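Protein argonaute (Aquifex aeolicus, PDB 1YVU) uses short single-stranded DNA guides to bind complementary target strands and cleave target RNA, a reaction that needs divalent metal ions. Local coordinates at residues Arg15-Thr20 with Leu298-Trp303; Val351-Ile356 with Asp416-Ile421. One frame throughout, in Å; residues are numbered along the deposited sequence.

How the interactions relate
The two contacts lie in different lobes of the protein. Interaction 1 joins the N-terminal domain to linker L2 in the PAZ lobe. Interaction 2 lies wholly within the Mid domain of the PIWI lobe. Their centres are 69 Å apart, their nearest atoms about 54 Å, on opposite sides of the centre of the chain. They share no helix, strand or sheet. Interaction 1 sits by the edge strand of an antiparallel sheet, interaction 2 between the middle strands of a parallel one. They follow in series along the chain: 298-303 closes the first before 351-356 opens the second. Interaction 1 ties two regions 278 residues apart; interaction 2 pairs two strands inside one domain.

Interaction 1 of 2, residues Arg15-Thr20 with Leu298-Trp303; sequences RPKDTT and LRDYGW
The flat carbonyl group of Gly-302 meets the backbone N-H of Arg-15 near its plane, with the donor tilted 15° from it. This hydrogen bond, Arg-15 N to Gly-302 O, is 2.9 Å long and nearly straight (170°). The indole of Trp-303 stacks on Tyr-14, takes Phe-101 and Phe-104 edge-to-face, and has Leu-298 O in plane at its edge. Helix 280-299 finishes in a Schellman motif. Gly-302 has positive phi, Trp-303 N bonds back to Leu-298 O, and Gly-302 N bonds weakly to Arg-299 O. Tyr-301 N reaches Leu-298 O from the face opposite to Trp-303 N, giving that oxygen two donors.

The turn leads into strand 303-305, which pairs antiparallel with strand 9-14. The Arg-15 bond thus joins the N-terminal domain to linker L2 at the end of this pairing, right after strand 9-14 and right before strand 303-305. Pro-16 CA and Gly-302 CA lie 4.2 Å apart, with no side chain on the glycine to come between them. Pro-16 CB lies loosely near Tyr-301 O, and the ring also touches Phe-88. Arg-15 sends its guanidinium away, to a salt bridge with Glu-13.

With CG anti to its carbonyl carbon (chi1 -54°) and the chain extended beyond, Lys-17 runs past Asp-300 O. Its NZ stays 4.4 Å from Asp-300 OD1, beyond a salt bridge, while its CE lies 3.4 Å from Asp-300 O.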
# COMPACT_ATOMS: atom_id res chain seq x y z
N ARG A 15 10.94 32.12 -3.99
CA ARG A 15 11.31 33.52 -3.71
C ARG A 15 10.69 34.39 -4.86
O ARG A 15 11.44 34.92 -5.69
CB ARG A 15 12.85 33.68 -3.72
CG ARG A 15 13.64 32.73 -2.84
CD ARG A 15 15.15 33.00 -2.98
NE ARG A 15 16.05 31.85 -2.75
CZ ARG A 15 16.20 31.18 -1.61
NH1 ARG A 15 15.49 31.49 -0.54
NH2 ARG A 15 17.16 30.28 -1.50
N PRO A 16 9.35 34.58 -4.88
CA PRO A 16 8.68 35.37 -5.94
C PRO A 16 9.07 36.84 -6.16
O PRO A 16 9.48 37.56 -5.23
CB PRO A 16 7.20 35.20 -5.62
CG PRO A 16 7.15 35.08 -4.16
CD PRO A 16 8.37 34.24 -3.81
N LYS A 17 9.00 37.23 -7.45
CA LYS A 17 9.30 38.59 -7.90
C LYS A 17 8.13 39.49 -7.45
O LYS A 17 8.27 40.26 -6.49
CB LYS A 17 9.48 38.61 -9.44
CG LYS A 17 10.52 37.61 -10.03
CD LYS A 17 10.60 37.67 -11.58
CE LYS A 17 11.72 36.78 -12.15
NZ LYS A 17 11.79 36.75 -13.64
N ASP A 18 6.95 39.30 -8.07
CA ASP A 18 5.73 40.03 -7.71
C ASP A 18 5.15 39.26 -6.52
O ASP A 18 4.45 38.25 -6.68
CB ASP A 18 4.75 40.06 -8.91
CG ASP A 18 3.51 40.95 -8.66
OD1 ASP A 18 2.49 40.42 -8.20
OD2 ASP A 18 3.56 42.17 -8.95
N THR A 19 5.51 39.72 -5.33
CA THR A 19 5.10 39.10 -4.06
C THR A 19 3.67 39.45 -3.60
O THR A 19 3.28 39.14 -2.48
CB THR A 19 6.15 39.45 -2.94
OG1 THR A 19 7.43 39.68 -3.54
CG2 THR A 19 6.32 38.29 -1.98
N THR A 20 2.89 40.07 -4.49
CA THR A 20 1.50 40.47 -4.20
C THR A 20 0.51 39.33 -4.43
O THR A 20 0.48 38.71 -5.51
CB THR A 20 1.05 41.72 -5.01
OG1 THR A 20 2.14 42.65 -5.13
CG2 THR A 20 -0.10 42.42 -4.30
N LEU A 298 9.19 27.44 -14.49
CA LEU A 298 8.94 28.10 -13.21
C LEU A 298 9.96 29.07 -12.56
O LEU A 298 9.63 29.74 -11.56
CB LEU A 298 8.48 27.05 -12.18
CG LEU A 298 7.41 25.97 -12.45
CD1 LEU A 298 7.01 25.35 -11.15
CD2 LEU A 298 6.15 26.50 -13.10
N ARG A 299 11.16 29.17 -13.14
CA ARG A 299 12.26 30.06 -12.66
C ARG A 299 11.82 31.52 -12.65
O ARG A 299 12.18 32.30 -11.77
CB ARG A 299 13.45 29.96 -13.62
CG ARG A 299 14.82 29.66 -13.02
CD ARG A 299 15.90 29.75 -14.12
NE ARG A 299 15.78 28.74 -15.19
CZ ARG A 299 15.94 28.94 -16.51
NH1 ARG A 299 16.20 30.15 -17.01
NH2 ARG A 299 15.97 27.90 -17.33
N ASP A 300 11.06 31.86 -13.69
CA ASP A 300 10.52 33.19 -13.92
C ASP A 300 9.40 33.52 -12.95
O ASP A 300 9.10 34.68 -12.67
CB ASP A 300 10.04 33.27 -15.38
CG ASP A 300 11.19 33.14 -16.40
OD1 ASP A 300 12.38 33.08 -16.00
OD2 ASP A 300 10.91 33.14 -17.62
N TYR A 301 8.85 32.46 -12.35
CA TYR A 301 7.74 32.58 -11.40
C TYR A 301 8.23 32.60 -9.97
O TYR A 301 7.45 32.81 -9.03
CB TYR A 301 6.72 31.48 -11.68
CG TYR A 301 6.12 31.64 -13.07
CD1 TYR A 301 6.74 31.09 -14.20
CD2 TYR A 301 4.97 32.45 -13.28
CE1 TYR A 301 6.26 31.35 -15.52
CE2 TYR A 301 4.47 32.72 -14.60
CZ TYR A 301 5.13 32.17 -15.71
OH TYR A 301 4.73 32.50 -16.98
N GLY A 302 9.55 32.47 -9.84
CA GLY A 302 10.24 32.50 -8.56
C GLY A 302 10.60 31.17 -7.92
O GLY A 302 10.98 31.14 -6.75
N TRP A 303 10.52 30.08 -8.69
CA TRP A 303 10.81 28.73 -8.19
C TRP A 303 12.19 28.16 -8.48
O TRP A 303 12.66 28.19 -9.62
CB TRP A 303 9.79 27.73 -8.72
CG TRP A 303 8.44 27.86 -8.18
CD1 TRP A 303 7.41 28.53 -8.75
CD2 TRP A 303 7.92 27.27 -6.97
NE1 TRP A 303 6.28 28.40 -7.99
CE2 TRP A 303 6.55 27.63 -6.89
CE3 TRP A 303 8.47 26.46 -5.94
CZ2 TRP A 303 5.71 27.24 -5.81
CZ3 TRP A 303 7.63 26.06 -4.85
CH2 TRP A 303 6.26 26.46 -4.81

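Interaction 2 of 2, residues Val351-Ile356 with Asp416-Ile421; sequences VLSVEI and DVDLVI
Asp-418 has CG beside its backbone N and anti to its carbonyl carbon (chi1 -71°), and its carboxylate reaches Ser-353. Ser-353 holds OG between its own N and carbonyl carbon (chi1 54°), on the side of the same carboxylate. Ser-353 N donates to Asp-418 OD2 at 3.3 Å, from above the carboxylate plane (41° out of it). Ser-353 OG adds a weak bond to Asp-418 OD2 at 3.4 Å. Lys-349 forms a salt bridge with this oxygen as well, so charge balance would favour the ionised acid. An alanine in place of Asp-418 would probably leave Ser-353 N-H without its acceptor here and Lys-349 without its mate.

Backbone pairing starts at the same place. Asp-418 N donates to Ser-353 O at 2.8 Å, and Leu-419 N adds a weak bond to that oxygen. From here the strands run parallel, Val-354 beside Leu-419 and Ile-356 beside Ile-421. Glu-355 N reaches Leu-419 O weakly at 3.3 Å, and Ile-421 N reaches Glu-355 O at 2.8 Å.

Val-354 and Leu-419 point the same way, side by side. Val-354 CG1 meets Ile-421 CG1 at 3.7 Å. Glu-355 points to the face of Val-420; its CG lies 3.7 Å from CG1 of Val-417, in the loop before the strand. The Glu-355 chain bends, and its carboxylate forms a salt bridge with Lys-415.

These are the two inner strands of a four-stranded parallel sheet. Strands 386-396, 351-360 and 419-424 belong to the Mid domain, consistent with its Rossmann-like fold; strand 454-457, beside 419-424, comes from the PIWI region. Ile-451 touches Val-417 and Val-420, while helix 466-480, also of PIWI, packs on Leu-419 through Val-477 and Lys-480.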
# COMPACT_ATOMS: atom_id res chain seq x y z
N VAL A 351 3.91 -33.50 17.46
CA VAL A 351 3.32 -34.36 16.42
C VAL A 351 2.36 -33.55 15.56
O VAL A 351 1.49 -32.85 16.09
CB VAL A 351 2.55 -35.52 17.10
CG1 VAL A 351 1.52 -36.19 16.16
CG2 VAL A 351 3.53 -36.55 17.60
N LEU A 352 2.44 -33.70 14.23
CA LEU A 352 1.56 -32.95 13.30
C LEU A 352 0.71 -33.75 12.29
O LEU A 352 1.13 -34.81 11.80
CB LEU A 352 2.40 -31.94 12.52
CG LEU A 352 2.54 -30.47 12.89
CD1 LEU A 352 2.76 -30.21 14.33
CD2 LEU A 352 3.71 -30.00 12.12
N SER A 353 -0.47 -33.23 11.95
CA SER A 353 -1.37 -33.86 10.98
C SER A 353 -1.33 -33.05 9.69
O SER A 353 -1.74 -31.88 9.67
CB SER A 353 -2.81 -33.99 11.53
OG SER A 353 -3.31 -32.74 11.98
N VAL A 354 -0.77 -33.65 8.63
CA VAL A 354 -0.58 -33.01 7.32
C VAL A 354 -1.36 -33.66 6.18
O VAL A 354 -1.49 -34.88 6.15
CB VAL A 354 0.95 -33.07 6.94
CG1 VAL A 354 1.24 -32.40 5.60
CG2 VAL A 354 1.79 -32.41 8.01
N GLU A 355 -1.92 -32.83 5.29
CA GLU A 355 -2.58 -33.30 4.06
C GLU A 355 -1.62 -32.92 2.91
O GLU A 355 -0.89 -31.92 3.00
CB GLU A 355 -3.95 -32.62 3.84
CG GLU A 355 -5.18 -33.44 4.29
CD GLU A 355 -6.04 -34.01 3.16
OE1 GLU A 355 -6.40 -33.27 2.22
OE2 GLU A 355 -6.37 -35.20 3.23
N ILE A 356 -1.55 -33.75 1.86
CA ILE A 356 -0.66 -33.48 0.72
C ILE A 356 -1.43 -33.42 -0.57
O ILE A 356 -2.49 -34.05 -0.69
CB ILE A 356 0.45 -34.56 0.59
CG1 ILE A 356 1.40 -34.49 1.78
CG2 ILE A 356 1.30 -34.35 -0.63
CD1 ILE A 356 1.93 -35.78 2.16
N ASP A 416 -8.95 -31.06 9.86
CA ASP A 416 -8.34 -30.82 11.18
C ASP A 416 -6.84 -30.64 10.99
O ASP A 416 -6.07 -30.63 11.96
CB ASP A 416 -8.59 -31.94 12.20
CG ASP A 416 -8.74 -31.43 13.63
OD1 ASP A 416 -8.38 -30.26 13.92
OD2 ASP A 416 -9.25 -32.20 14.47
N VAL A 417 -6.43 -30.47 9.74
CA VAL A 417 -5.02 -30.33 9.40
C VAL A 417 -4.27 -29.19 10.03
O VAL A 417 -4.81 -28.10 10.22
CB VAL A 417 -4.77 -30.32 7.89
CG1 VAL A 417 -4.47 -31.68 7.44
CG2 VAL A 417 -5.97 -29.76 7.12
N ASP A 418 -3.03 -29.50 10.40
CA ASP A 418 -2.09 -28.57 11.01
C ASP A 418 -1.27 -27.86 9.94
O ASP A 418 -0.85 -26.71 10.12
CB ASP A 418 -1.16 -29.31 11.96
CG ASP A 418 -1.85 -29.78 13.24
OD1 ASP A 418 -2.89 -29.22 13.65
OD2 ASP A 418 -1.32 -30.73 13.85
N LEU A 419 -1.04 -28.58 8.83
CA LEU A 419 -0.30 -28.09 7.64
C LEU A 419 -0.85 -28.77 6.39
O LEU A 419 -1.60 -29.76 6.47
CB LEU A 419 1.21 -28.36 7.77
CG LEU A 419 2.16 -27.95 6.64
CD1 LEU A 419 2.19 -26.44 6.40
CD2 LEU A 419 3.53 -28.41 6.99
N VAL A 420 -0.54 -28.21 5.23
CA VAL A 420 -0.98 -28.77 3.96
C VAL A 420 0.21 -28.63 3.02
O VAL A 420 0.68 -27.51 2.78
CB VAL A 420 -2.22 -27.98 3.38
CG1 VAL A 420 -2.56 -28.43 1.97
CG2 VAL A 420 -3.45 -28.17 4.25
N ILE A 421 0.71 -29.74 2.48
CA ILE A 421 1.84 -29.59 1.57
C ILE A 421 1.38 -29.84 0.15
O ILE A 421 0.87 -30.90 -0.16
CB ILE A 421 3.03 -30.50 1.95
CG1 ILE A 421 3.41 -30.29 3.43
CG2 ILE A 421 4.23 -30.20 1.03
CD1 ILE A 421 4.68 -31.04 3.92